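Local coordinates for protein GCN5-related N-acetyltransferase (Kribbella flavida, PDB 4MY0) that probably transfers an acetyl group from acetyl-CoA to an amine, perhaps on an aminoglycoside, as a GCN5-related N-acetyltransferase, at residues L341-R346 with G364-G369. Residues are numbered along the deposited sequence; the frame is centred on the assembly and turned at random. Where two conformers were deposited one is given.
Sequences LQLGSR and GLVTGG
Residues around 366-367 form a short, weakly bonded antiparallel strand beside strand 341-344, at the edge of the sheet of the C-terminal sterol carrier protein-like domain within this chain. Gly364, with positive phi, ends helix 357-362 in a Schellman motif. At Leu365 the side chain turns to Arg346, and CD1 sits over the centre of one guanidinium face, 3.8 Å from Arg346 CZ. Arg346 NH1 also makes a salt bridge with Glu135, at the start of strand 135-146. An alanine in place of Arg346 would have no guanidinium to meet Glu135 or Leu365, and would probably loosen the packing here. One water bridges the segments beyond the paired residues, donating to Leu365 O and accepting from Gly344 N. Val366 faces helix 357-362. Its CG2 lies alongside Leu343 CD2, while CG1 presses on Leu341 CD1 at a tight 3.4 Å. Thr367 pairs with Gln342 through two nearly straight backbone bonds, Thr367 N to Gln342 O at 2.8 Å and Gln342 N to Thr367 O at 2.7 Å. On the other face of the sheet, the bent Gln342 side chain crosses Thr367 obliquely, with OE1 3.1 Å from Thr367 CG2. Gly368 and Gly369 also have positive phi. A CB on Gly368 would meet Gln342 NE2 as placed, and one on Gly369 would hit Leu341 N, already 3.5 Å from Gly369 CA.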
loop_
_atom_site.group_PDB
_atom_site.type_symbol
_atom_site.label_atom_id
_atom_site.label_comp_id
_atom_site.label_asym_id
_atom_site.label_seq_id
_atom_site.Cartn_x
_atom_site.Cartn_y
_atom_site.Cartn_z
ATOM N N LEU C 341 13.109 17.441 -47.623
ATOM C CA LEU C 341 12.976 17.039 -46.234
ATOM C C LEU C 341 14.373 16.736 -45.675
ATOM O O LEU C 341 15.107 15.903 -46.226
ATOM C CB LEU C 341 12.085 15.803 -46.121
ATOM C CG LEU C 341 11.877 15.312 -44.686
ATOM C CD1 LEU C 341 10.692 16.026 -44.103
ATOM C CD2 LEU C 341 11.687 13.814 -44.624
ATOM N N GLN C 342 14.723 17.403 -44.581
ATOM C CA GLN C 342 16.027 17.227 -43.942
ATOM C C GLN C 342 15.861 16.535 -42.592
ATOM O O GLN C 342 14.976 16.894 -41.814
ATOM C CB GLN C 342 16.697 18.591 -43.759
ATOM C CG GLN C 342 16.840 19.367 -45.063
ATOM C CD GLN C 342 16.611 20.858 -44.901
ATOM O OE1 GLN C 342 16.951 21.444 -43.878
ATOM N NE2 GLN C 342 16.032 21.477 -45.918
ATOM N N LEU C 343 16.696 15.533 -42.324
ATOM C CA LEU C 343 16.650 14.816 -41.042
ATOM C C LEU C 343 18.021 14.394 -40.547
ATOM O O LEU C 343 18.935 14.162 -41.339
ATOM C CB LEU C 343 15.761 13.571 -41.098
ATOM C CG LEU C 343 15.138 12.997 -42.362
ATOM C CD1 LEU C 343 16.181 12.539 -43.350
ATOM C CD2 LEU C 343 14.231 11.836 -41.968
ATOM N N GLY C 344 18.151 14.292 -39.229
ATOM C CA GLY C 344 19.350 13.743 -38.623
ATOM C C GLY C 344 19.115 12.264 -38.390
ATOM O O GLY C 344 18.114 11.721 -38.868
ATOM N N SER C 345 20.008 11.619 -37.641
ATOM C CA SER C 345 19.864 10.197 -37.335
ATOM C C SER C 345 18.592 9.857 -36.540
ATOM O O SER C 345 17.922 8.851 -36.827
ATOM C CB SER C 345 21.102 9.682 -36.592
ATOM O OG SER C 345 20.923 8.339 -36.173
ATOM N N ARG C 346 18.264 10.675 -35.543
ATOM C CA ARG C 346 17.057 10.450 -34.749
ATOM C C ARG C 346 15.786 10.465 -35.625
ATOM O O ARG C 346 14.939 9.570 -35.529
ATOM C CB ARG C 346 16.955 11.496 -33.631
ATOM C CG ARG C 346 18.106 11.458 -32.604
ATOM C CD ARG C 346 18.029 12.633 -31.651
ATOM N NE ARG C 346 16.732 12.691 -30.963
ATOM C CZ ARG C 346 16.297 13.742 -30.262
ATOM N NH1 ARG C 346 15.103 13.692 -29.683
ATOM N NH2 ARG C 346 17.052 14.847 -30.139
ATOM N N GLY C 364 10.886 18.686 -33.900
ATOM C CA GLY C 364 12.086 19.295 -34.472
ATOM C C GLY C 364 13.104 18.309 -35.061
ATOM O O GLY C 364 14.243 18.672 -35.361
ATOM N N LEU C 365 12.700 17.054 -35.231
ATOM C CA LEU C 365 13.630 16.007 -35.664
ATOM C C LEU C 365 13.745 15.984 -37.174
ATOM O O LEU C 365 14.644 15.367 -37.748
ATOM C CB LEU C 365 13.151 14.640 -35.164
ATOM C CG LEU C 365 13.728 14.175 -33.826
ATOM C CD1 LEU C 365 14.063 15.341 -32.933
ATOM C CD2 LEU C 365 12.790 13.199 -33.140
ATOM N N VAL C 366 12.821 16.688 -37.807
ATOM C CA VAL C 366 12.692 16.695 -39.248
ATOM C C VAL C 366 12.357 18.133 -39.665
ATOM O O VAL C 366 11.522 18.781 -39.033
ATOM C CB VAL C 366 11.568 15.722 -39.636
ATOM C CG1 VAL C 366 10.715 16.278 -40.736
ATOM C CG2 VAL C 366 12.135 14.343 -39.958
ATOM N N THR C 367 13.010 18.634 -40.713
ATOM C CA THR C 367 12.872 20.045 -41.096
ATOM C C THR C 367 12.826 20.228 -42.626
ATOM O O THR C 367 13.410 19.437 -43.365
ATOM C CB THR C 367 14.016 20.894 -40.451
ATOM O OG1 THR C 367 13.572 22.228 -40.203
ATOM C CG2 THR C 367 15.246 20.929 -41.322
ATOM N N GLY C 368 12.105 21.245 -43.095
ATOM C CA GLY C 368 12.047 21.561 -44.515
ATOM C C GLY C 368 11.256 20.608 -45.406
ATOM O O GLY C 368 10.567 19.699 -44.927
ATOM N N GLY C 369 11.344 20.829 -46.717
ATOM C CA GLY C 369 10.707 19.949 -47.685
ATOM C C GLY C 369 9.224 20.206 -47.882
ATOM O O GLY C 369 8.559 20.755 -47.000
HETATM O O HOH W 1 16.811 14.145 -36.739
#